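Local structure of lysyl oxidase (Pichia pastoris, 1W7C) at residues His173-Gln178 / Asp348-His353; Gly290-Tyr295 / Val401-Glu406; Ala420-Pro425 / Thr690-Tyr695. The protein probably oxidises primary amines, including lysine side chains, with a copper ion and a topaquinone cofactor formed from one of its own tyrosines. All coordinates share one frame; numbering follows the deposited sequence.

Interaction 1 (His173-Gln178 / Asp348-His353)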
loop_
_atom_site.group_PDB
_atom_site.type_symbol
_atom_site.label_atom_id
_atom_site.label_comp_id
_atom_site.label_asym_id
_atom_site.label_seq_id
_atom_site.Cartn_x
_atom_site.Cartn_y
_atom_site.Cartn_z
ATOM N N HIS A 173 -1.498 -37.774 6.889
ATOM C CA HIS A 173 -0.505 -36.922 7.548
ATOM C C HIS A 173 -1.131 -36.209 8.762
ATOM O O HIS A 173 -2.336 -36.256 8.976
ATOM C CB HIS A 173 0.053 -35.899 6.552
ATOM C CG HIS A 173 -1.001 -35.071 5.900
ATOM N ND1 HIS A 173 -1.222 -33.759 6.233
ATOM C CD2 HIS A 173 -1.919 -35.379 4.952
ATOM C CE1 HIS A 173 -2.237 -33.289 5.528
ATOM N NE2 HIS A 173 -2.681 -34.253 4.745
ATOM N N SER A 174 -0.270 -35.610 9.570
ATOM C CA SER A 174 -0.589 -35.153 10.915
ATOM C C SER A 174 -0.641 -33.619 10.985
ATOM O O SER A 174 0.153 -32.918 10.356
ATOM C CB SER A 174 0.487 -35.677 11.878
ATOM O OG SER A 174 0.484 -37.090 11.936
ATOM N N ALA A 175 -1.536 -33.112 11.825
ATOM C CA ALA A 175 -1.714 -31.673 12.062
ATOM C C ALA A 175 -0.592 -31.139 12.940
ATOM O O ALA A 175 -0.047 -31.856 13.790
ATOM C CB ALA A 175 -3.040 -31.409 12.713
ATOM N N ALA A 176 -0.222 -29.888 12.692
ATOM C CA ALA A 176 0.809 -29.210 13.475
ATOM C C ALA A 176 0.203 -27.964 14.101
ATOM O O ALA A 176 -0.453 -27.172 13.401
ATOM C CB ALA A 176 1.973 -28.824 12.590
ATOM N N PRO A 177 0.474 -27.717 15.382
ATOM C CA PRO A 177 1.387 -28.516 16.219
ATOM C C PRO A 177 0.738 -29.767 16.808
ATOM O O PRO A 177 -0.475 -29.984 16.750
ATOM C CB PRO A 177 1.709 -27.542 17.354
ATOM C CG PRO A 177 0.427 -26.769 17.520
ATOM C CD PRO A 177 -0.016 -26.523 16.093
ATOM N N GLN A 178 1.599 -30.614 17.361
ATOM C CA GLN A 178 1.155 -31.678 18.265
ATOM C C GLN A 178 0.552 -31.069 19.526
ATOM O O GLN A 178 0.756 -29.868 19.795
ATOM C CB GLN A 178 2.362 -32.587 18.594
ATOM C CG GLN A 178 2.967 -33.264 17.352
ATOM C CD GLN A 178 4.229 -34.009 17.629
ATOM O OE1 GLN A 178 4.746 -34.653 16.728
ATOM N NE2 GLN A 178 4.740 -33.925 18.863
ATOM N N ASP A 348 -13.477 -28.641 11.254
ATOM C CA ASP A 348 -12.873 -29.976 11.207
ATOM C C ASP A 348 -11.625 -30.066 12.060
ATOM O O ASP A 348 -11.011 -29.048 12.377
ATOM C CB ASP A 348 -12.709 -30.457 9.744
ATOM C CG ASP A 348 -11.456 -30.004 9.072
ATOM O OD1 ASP A 348 -11.570 -29.705 7.845
ATOM O OD2 ASP A 348 -10.335 -30.029 9.617
ATOM N N PRO A 349 -11.294 -31.270 12.526
ATOM C CA PRO A 349 -10.211 -31.413 13.501
ATOM C C PRO A 349 -8.800 -31.388 12.902
ATOM O O PRO A 349 -7.821 -31.544 13.651
ATOM C CB PRO A 349 -10.489 -32.763 14.132
ATOM C CG PRO A 349 -11.148 -33.536 13.041
ATOM C CD PRO A 349 -11.997 -32.547 12.301
ATOM N N PHE A 350 -8.668 -31.239 11.593
ATOM C CA PHE A 350 -7.349 -30.992 11.018
ATOM C C PHE A 350 -7.076 -29.503 10.954
ATOM O O PHE A 350 -6.109 -29.007 11.568
ATOM C CB PHE A 350 -7.175 -31.638 9.663
ATOM C CG PHE A 350 -5.745 -31.614 9.183
ATOM C CD1 PHE A 350 -4.846 -32.620 9.551
ATOM C CD2 PHE A 350 -5.278 -30.589 8.392
ATOM C CE1 PHE A 350 -3.535 -32.599 9.112
ATOM C CE2 PHE A 350 -3.958 -30.572 7.986
ATOM C CZ PHE A 350 -3.098 -31.582 8.340
ATOM N N ASN A 351 -7.905 -28.778 10.221
ATOM C CA ASN A 351 -7.660 -27.347 10.055
ATOM C C ASN A 351 -7.821 -26.601 11.377
ATOM O O ASN A 351 -7.063 -25.686 11.659
ATOM C CB ASN A 351 -8.510 -26.759 8.935
ATOM C CG ASN A 351 -8.002 -27.138 7.543
ATOM O OD1 ASN A 351 -7.042 -27.888 7.382
ATOM N ND2 ASN A 351 -8.633 -26.588 6.532
ATOM N N GLN A 352 -8.752 -27.019 12.237
ATOM C CA GLN A 352 -8.936 -26.308 13.501
ATOM C C GLN A 352 -7.708 -26.472 14.432
ATOM O O GLN A 352 -7.495 -25.635 15.297
ATOM C CB GLN A 352 -10.244 -26.708 14.185
ATOM C CG GLN A 352 -10.479 -26.095 15.562
ATOM C CD GLN A 352 -10.406 -24.558 15.589
ATOM O OE1 GLN A 352 -10.801 -23.870 14.645
ATOM N NE2 GLN A 352 -9.887 -24.030 16.690
ATOM N N HIS A 353 -6.905 -27.526 14.216
ATOM C CA HIS A 353 -5.685 -27.789 14.961
ATOM C C HIS A 353 -4.420 -27.384 14.213
ATOM O O HIS A 353 -3.333 -27.778 14.596
ATOM C CB HIS A 353 -5.634 -29.263 15.370
ATOM C CG HIS A 353 -6.672 -29.622 16.391
ATOM N ND1 HIS A 353 -7.708 -30.496 16.130
ATOM C CD2 HIS A 353 -6.867 -29.165 17.654
ATOM C CE1 HIS A 353 -8.475 -30.586 17.207
ATOM N NE2 HIS A 353 -7.981 -29.801 18.150
HETATM O O HOH W 1 -2.796 -28.550 17.124
#
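Phe350 has CG anti to its backbone N (chi1 -169°), and His173 has CG between N and the carbonyl carbon (chi1 55°); from these positions the two rings meet at their ends, His173 CE1 against Phe350 CZ at 3.4 Å, an oblique approach. The two side chains cross at about a right angle, with ring planes 74° apart. The methyl of Ala175 sits over one face of the phenyl ring, its CB 4.2 Å from the centroid, a CH-pi contact. The same ring also meets the backbone, Phe350 CE1 lying 3.4 Å from Ala175 N. An alanine in place of Phe350 would probably open a gap beside His173 CE1 and leave the Ala175 methyl without the ring face it packs on.

Farther along, Ala176 O and His353 O lie 3.2 Å apart, two acceptors that cannot bond to each other. A water lies within hydrogen-bonding distance of Pro177 O and His353 O, 2.7 Å from the latter; with more acceptors around it than protons, these bonds are probably shared. The loop carrying Phe350 is fixed from within: Asp348 OD2 accepts from Phe350 N, an Asx turn, and also from Asn351 N, extending it to an Asx motif, while His353 ND1 bonds in its ring plane to Pro349 O at 2.7 Å.

His173 NE2 is held by Asn194, and the His353 ring stacks on Tyr190 while its NE2 bonds to Tyr527 of the second subunit. The contact thus joins strand 170-180, an outermost strand, within this chain, of a five-stranded antiparallel sheet, to the loop between strands 329-344 and 355-357, with Phe210 of strand 209-214 also packed against Phe350.

Interaction 2 (Gly290-Tyr295 / Val401-Glu406)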
loop_
_atom_site.group_PDB
_atom_site.type_symbol
_atom_site.label_atom_id
_atom_site.label_comp_id
_atom_site.label_asym_id
_atom_site.label_seq_id
_atom_site.Cartn_x
_atom_site.Cartn_y
_atom_site.Cartn_z
ATOM N N GLY A 290 24.572 0.717 -16.714
ATOM C CA GLY A 290 25.069 -0.244 -15.760
ATOM C C GLY A 290 24.513 -0.051 -14.365
ATOM O O GLY A 290 23.617 0.770 -14.083
ATOM N N ARG A 291 25.052 -0.844 -13.454
ATOM C CA ARG A 291 24.527 -1.038 -12.107
ATOM C C ARG A 291 24.983 0.092 -11.193
ATOM O O ARG A 291 26.125 0.557 -11.260
ATOM C CB ARG A 291 25.059 -2.354 -11.622
ATOM C CG ARG A 291 24.615 -2.735 -10.224
ATOM C CD ARG A 291 25.310 -3.952 -9.709
ATOM N NE ARG A 291 24.884 -5.169 -10.380
ATOM C CZ ARG A 291 25.372 -6.376 -10.085
ATOM N NH1 ARG A 291 26.362 -6.482 -9.220
ATOM N NH2 ARG A 291 24.905 -7.471 -10.682
ATOM N N ARG A 292 24.075 0.512 -10.314
ATOM C CA ARG A 292 24.297 1.692 -9.455
ATOM C C ARG A 292 24.385 1.439 -7.942
ATOM O O ARG A 292 24.412 2.390 -7.158
ATOM C CB ARG A 292 23.232 2.774 -9.743
ATOM C CG ARG A 292 23.050 3.060 -11.227
ATOM C CD ARG A 292 22.393 4.341 -11.586
ATOM N NE ARG A 292 21.258 4.604 -10.694
ATOM C CZ ARG A 292 20.966 5.786 -10.162
ATOM N NH1 ARG A 292 21.610 6.890 -10.551
ATOM N NH2 ARG A 292 20.012 5.843 -9.229
ATOM N N TRP A 293 24.416 0.155 -7.571
ATOM C CA TRP A 293 24.707 -0.299 -6.222
ATOM C C TRP A 293 26.012 -1.094 -6.268
ATOM O O TRP A 293 26.393 -1.641 -7.287
ATOM C CB TRP A 293 23.543 -1.131 -5.638
ATOM C CG TRP A 293 23.112 -2.306 -6.472
ATOM C CD1 TRP A 293 22.162 -2.307 -7.448
ATOM C CD2 TRP A 293 23.568 -3.671 -6.361
ATOM N NE1 TRP A 293 22.037 -3.565 -7.991
ATOM C CE2 TRP A 293 22.894 -4.419 -7.358
ATOM C CE3 TRP A 293 24.526 -4.325 -5.573
ATOM C CZ2 TRP A 293 23.096 -5.776 -7.535
ATOM C CZ3 TRP A 293 24.724 -5.673 -5.752
ATOM C CH2 TRP A 293 24.025 -6.385 -6.739
ATOM N N ALA A 294 26.708 -1.107 -5.149
ATOM C CA ALA A 294 28.004 -1.772 -4.994
ATOM C C ALA A 294 27.954 -2.747 -3.834
ATOM O O ALA A 294 27.059 -2.696 -2.999
ATOM C CB ALA A 294 29.110 -0.754 -4.785
ATOM N N TYR A 295 28.932 -3.636 -3.759
ATOM C CA TYR A 295 28.948 -4.635 -2.692
ATOM C C TYR A 295 30.345 -5.172 -2.473
ATOM O O TYR A 295 31.224 -5.065 -3.347
ATOM C CB TYR A 295 27.990 -5.795 -2.981
ATOM C CG TYR A 295 28.451 -6.690 -4.102
ATOM C CD1 TYR A 295 28.994 -7.949 -3.852
ATOM C CD2 TYR A 295 28.347 -6.273 -5.413
ATOM C CE1 TYR A 295 29.433 -8.755 -4.876
ATOM C CE2 TYR A 295 28.823 -7.065 -6.482
ATOM C CZ TYR A 295 29.362 -8.299 -6.202
ATOM O OH TYR A 295 29.782 -9.112 -7.217
ATOM N N VAL A 401 19.364 -8.639 -5.367
ATOM C CA VAL A 401 19.456 -7.219 -5.171
ATOM C C VAL A 401 19.270 -6.523 -6.502
ATOM O O VAL A 401 19.914 -6.885 -7.480
ATOM C CB VAL A 401 20.834 -6.870 -4.578
ATOM C CG1 VAL A 401 20.964 -5.350 -4.355
ATOM C CG2 VAL A 401 21.085 -7.677 -3.265
ATOM N N PHE A 402 18.373 -5.551 -6.576
ATOM C CA PHE A 402 18.120 -4.834 -7.805
ATOM C C PHE A 402 17.668 -3.413 -7.558
ATOM O O PHE A 402 17.077 -3.097 -6.518
ATOM C CB PHE A 402 17.110 -5.555 -8.729
ATOM C CG PHE A 402 15.715 -5.694 -8.153
ATOM C CD1 PHE A 402 15.402 -6.761 -7.335
ATOM C CD2 PHE A 402 14.721 -4.776 -8.477
ATOM C CE1 PHE A 402 14.120 -6.924 -6.823
ATOM C CE2 PHE A 402 13.427 -4.935 -7.969
ATOM C CZ PHE A 402 13.134 -6.004 -7.148
ATOM N N GLU A 403 17.960 -2.552 -8.528
ATOM C CA GLU A 403 17.466 -1.191 -8.516
ATOM C C GLU A 403 16.210 -1.098 -9.384
ATOM O O GLU A 403 16.205 -1.436 -10.551
ATOM C CB GLU A 403 18.520 -0.215 -9.013
ATOM C CG GLU A 403 18.101 1.237 -8.743
ATOM C CD GLU A 403 19.153 2.261 -9.150
ATOM O OE1 GLU A 403 19.820 2.080 -10.198
ATOM O OE2 GLU A 403 19.269 3.275 -8.418
ATOM N N ASN A 404 15.100 -0.709 -8.775
ATOM C CA ASN A 404 13.876 -0.475 -9.531
ATOM C C ASN A 404 13.770 0.983 -9.934
ATOM O O ASN A 404 14.374 1.840 -9.293
ATOM C CB ASN A 404 12.622 -0.876 -8.726
ATOM C CG ASN A 404 11.392 -1.024 -9.595
ATOM O OD1 ASN A 404 11.495 -1.418 -10.783
ATOM N ND2 ASN A 404 10.204 -0.735 -9.028
ATOM N N GLN A 405 12.993 1.248 -10.995
ATOM C CA GLN A 405 12.472 2.592 -11.261
ATOM C C GLN A 405 11.009 2.520 -10.895
ATOM O O GLN A 405 10.200 1.875 -11.563
ATOM C CB GLN A 405 12.658 2.963 -12.730
ATOM C CG GLN A 405 12.291 4.428 -13.029
ATOM C CD GLN A 405 13.216 5.430 -12.386
ATOM O OE1 GLN A 405 12.784 6.246 -11.566
ATOM N NE2 GLN A 405 14.486 5.432 -12.822
ATOM N N GLU A 406 10.624 3.174 -9.812
ATOM C CA GLU A 406 9.237 3.127 -9.424
ATOM C C GLU A 406 8.373 3.847 -10.459
ATOM O O GLU A 406 8.851 4.713 -11.170
ATOM C CB GLU A 406 9.015 3.761 -8.049
ATOM C CG GLU A 406 9.781 3.134 -6.895
ATOM C CD GLU A 406 9.444 1.693 -6.633
ATOM O OE1 GLU A 406 10.374 0.882 -6.447
ATOM O OE2 GLU A 406 8.224 1.386 -6.554
HETATM O O HOH W 2 21.396 -0.174 -10.478
HETATM O O HOH W 3 20.195 -3.885 -10.286
#
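Arg292 grips Glu403 side-on, one nitrogen to each carboxylate oxygen. Arg292 NE donates to the syn lone pair of Glu403 OE1 at 2.9 Å, with an N-H...O angle of 167°, and Arg292 NH2 reaches Glu403 OE2 at 2.8 Å. The guanidinium and carboxylate are nearly coplanar, and two bonds in nearly one plane restrain the rotation of both groups. Beside this salt bridge, Val401 CG1 stands over the six-membered ring of Trp293, 3.6 Å from its centroid and 9° off the normal. The other face of the indole is covered by Arg291 CD, leaving the ring sandwiched between two aliphatic carbons.

The first torsion of Val401 and two waters complete the contact. Val401 CG1 lies anti to its backbone N (chi1 -180°), which turns that methyl to the indole. One water accepts from Trp293 NE1 at 3.0 Å and also from Glu403 N; another accepts from Arg292 N and donates to Glu403 OE1, giving that oxygen a second partner.

Further out, Trp304 NE1 donates to Glu403 OE2, while Arg292 NH1 forms a salt bridge with Asp278 of the second subunit; the guanidinium thus sits between two carboxylates, which is likely to keep the arginine charged. The contact ties the chain leading into strand 294-296 to the last part of strand 391-405, with Phe382 of strand 380-388 and Trp304 of strand 301-304 packed around Trp293.

Interaction 3 (Ala420-Pro425 / Thr690-Tyr695)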
loop_
_atom_site.group_PDB
_atom_site.type_symbol
_atom_site.label_atom_id
_atom_site.label_comp_id
_atom_site.label_asym_id
_atom_site.label_seq_id
_atom_site.Cartn_x
_atom_site.Cartn_y
_atom_site.Cartn_z
ATOM N N ALA A 420 9.995 21.033 -11.711
ATOM C CA ALA A 420 11.092 20.327 -11.069
ATOM C C ALA A 420 10.570 18.945 -10.692
ATOM O O ALA A 420 9.574 18.833 -10.016
ATOM C CB ALA A 420 11.532 21.095 -9.835
ATOM N N ILE A 421 11.170 17.891 -11.217
ATOM C CA ILE A 421 10.728 16.519 -10.952
ATOM C C ILE A 421 11.943 15.661 -10.587
ATOM O O ILE A 421 12.953 15.721 -11.278
ATOM C CB ILE A 421 9.994 15.871 -12.208
ATOM C CG1 ILE A 421 8.967 16.815 -12.834
ATOM C CG2 ILE A 421 9.370 14.531 -11.819
ATOM C CD1 ILE A 421 8.547 16.404 -14.160
ATOM N N THR A 422 11.799 14.854 -9.548
ATOM C CA THR A 422 12.824 13.922 -9.122
ATOM C C THR A 422 12.336 12.511 -9.353
ATOM O O THR A 422 11.233 12.168 -8.962
ATOM C CB THR A 422 13.120 14.121 -7.632
ATOM O OG1 THR A 422 13.684 15.428 -7.445
ATOM C CG2 THR A 422 14.171 13.107 -7.165
ATOM N N GLN A 423 13.142 11.713 -10.023
ATOM C CA GLN A 423 12.866 10.292 -10.244
ATOM C C GLN A 423 12.937 9.514 -8.934
ATOM O O GLN A 423 13.440 9.992 -7.922
ATOM C CB GLN A 423 13.825 9.686 -11.284
ATOM C CG GLN A 423 13.802 10.360 -12.607
ATOM C CD GLN A 423 14.775 9.712 -13.543
ATOM O OE1 GLN A 423 15.930 10.086 -13.564
ATOM N NE2 GLN A 423 14.330 8.723 -14.290
ATOM N N ASN A 424 12.447 8.290 -8.984
ATOM C CA ASN A 424 12.306 7.442 -7.792
ATOM C C ASN A 424 12.912 6.045 -8.007
ATOM O O ASN A 424 12.221 5.055 -7.973
ATOM C CB ASN A 424 10.812 7.329 -7.464
ATOM C CG ASN A 424 10.499 6.852 -6.074
ATOM O OD1 ASN A 424 11.358 6.722 -5.195
ATOM N ND2 ASN A 424 9.194 6.637 -5.840
ATOM N N PRO A 425 14.224 5.985 -8.175
ATOM C CA PRO A 425 14.928 4.698 -8.134
ATOM C C PRO A 425 15.015 4.204 -6.708
ATOM O O PRO A 425 15.184 4.985 -5.784
ATOM C CB PRO A 425 16.315 5.049 -8.639
ATOM C CG PRO A 425 16.505 6.460 -8.132
ATOM C CD PRO A 425 15.163 7.110 -8.353
ATOM N N THR A 690 21.240 13.302 -8.675
ATOM C CA THR A 690 21.261 13.796 -10.030
ATOM C C THR A 690 20.068 13.296 -10.843
ATOM O O THR A 690 19.898 13.760 -11.974
ATOM C CB THR A 690 22.500 13.357 -10.753
ATOM O OG1 THR A 690 22.493 11.931 -10.884
ATOM C CG2 THR A 690 23.807 13.758 -10.027
ATOM N N GLN A 691 19.270 12.368 -10.296
ATOM C CA GLN A 691 18.186 11.767 -11.068
ATOM C C GLN A 691 16.944 12.661 -10.955
ATOM O O GLN A 691 15.929 12.301 -10.350
ATOM C CB GLN A 691 17.904 10.337 -10.572
ATOM C CG GLN A 691 19.133 9.439 -10.655
ATOM C CD GLN A 691 19.693 9.331 -12.061
ATOM O OE1 GLN A 691 19.035 8.830 -12.972
ATOM N NE2 GLN A 691 20.917 9.836 -12.250
ATOM N N GLN A 692 17.075 13.856 -11.534
ATOM C CA GLN A 692 16.011 14.852 -11.507
ATOM C C GLN A 692 16.143 15.760 -12.719
ATOM O O GLN A 692 17.178 15.711 -13.415
ATOM C CB GLN A 692 16.011 15.615 -10.171
ATOM C CG GLN A 692 17.278 16.315 -9.792
ATOM C CD GLN A 692 17.099 17.106 -8.500
ATOM O OE1 GLN A 692 16.392 18.101 -8.481
ATOM N NE2 GLN A 692 17.793 16.696 -7.437
ATOM N N VAL A 693 15.101 16.552 -12.974
ATOM C CA VAL A 693 15.076 17.509 -14.086
ATOM C C VAL A 693 14.602 18.841 -13.523
ATOM O O VAL A 693 13.765 18.891 -12.626
ATOM C CB VAL A 693 14.161 17.027 -15.260
ATOM C CG1 VAL A 693 12.711 16.882 -14.831
ATOM C CG2 VAL A 693 14.279 17.949 -16.463
ATOM N N PHE A 694 15.149 19.908 -14.094
ATOM C CA PHE A 694 14.713 21.263 -13.818
ATOM C C PHE A 694 14.482 21.924 -15.152
ATOM O O PHE A 694 15.409 22.186 -15.889
ATOM C CB PHE A 694 15.750 22.006 -12.976
ATOM C CG PHE A 694 15.337 23.387 -12.552
ATOM C CD1 PHE A 694 16.153 24.493 -12.814
ATOM C CD2 PHE A 694 14.167 23.593 -11.851
ATOM C CE1 PHE A 694 15.783 25.761 -12.403
ATOM C CE2 PHE A 694 13.787 24.878 -11.445
ATOM C CZ PHE A 694 14.596 25.951 -11.707
ATOM N N TYR A 695 13.216 22.126 -15.456
ATOM C CA TYR A 695 12.755 22.762 -16.682
ATOM C C TYR A 695 12.391 24.194 -16.339
ATOM O O TYR A 695 11.699 24.434 -15.348
ATOM C CB TYR A 695 11.482 22.034 -17.172
ATOM C CG TYR A 695 10.723 22.817 -18.224
ATOM C CD1 TYR A 695 9.757 23.768 -17.868
ATOM C CD2 TYR A 695 10.958 22.587 -19.562
ATOM C CE1 TYR A 695 9.096 24.498 -18.819
ATOM C CE2 TYR A 695 10.292 23.310 -20.558
ATOM C CZ TYR A 695 9.345 24.252 -20.162
ATOM O OH TYR A 695 8.673 24.969 -21.122
#
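Ala420-Thr422 and Gln692-Phe694 pair as antiparallel strands, the axes of 420-422 and 692-695 approaching to 4.7 Å with N-to-C directions at 174°, and Ile421 and Val693 form the hydrogen-bonded pair: Ile421 N to Val693 O at 3.1 Å and Val693 N to Ile421 O at 2.9 Å. Beyond the strand ends Gln423 N adds a bond to Gln691 O, also 2.9 Å.

On the face bearing Ile421 and Val693, the branch that meets Ile421 CB is Val693 CG1, 3.9 Å away and lying between the backbone N and carbonyl carbon of Val693 (chi1 62°). The other face carries the two flanking non-hydrogen-bonded pairs. Thr422 and Gln692 lie side by side pointing the same way, with Thr422 OG1 3.6 Å from Gln692 CB; the hydroxyl finds its bond with Arg687 and the Gln692 amide with Thr689. At the far end Ala420 CB meets the edge of the Phe694 ring at CD2, 4.2 Å away.

Gln423 and Gln691 cross with their amide planes 33° apart. Their OE1 atoms approach to 3.4 Å as two acceptors without a bond; Gln691 OE1 is instead bonded to Ser282 of the second subunit, and its NE2 to Thr690 OG1 and Asn711.

Gln691 is the centre of an inverse gamma turn just before strand 692-697. The whole is a regular antiparallel beta pairing that adds this late strand to strand 418-433.

In the fold
All three contacts are largely buried and all touch the second subunit, but their chemistry differs. Interaction 1 lies across the chain's centre from the other two, about 44 Å from interaction 2 between centres. It packs rings and a methyl between a sheet strand and a loop, about 14 Å from the copper at its nearest side chain. Interactions 2 and 3, with centres about 17 Å apart, lie away from the metal and cofactor sites and sit on the neighbouring strands 391-405 and 418-433 respectively. They touch directly, Glu406 N lying 3.1 Å from Asn424 O. Interaction 2 relies on charge, an indole and waters; interaction 3 relies chiefly on backbone hydrogen bonds.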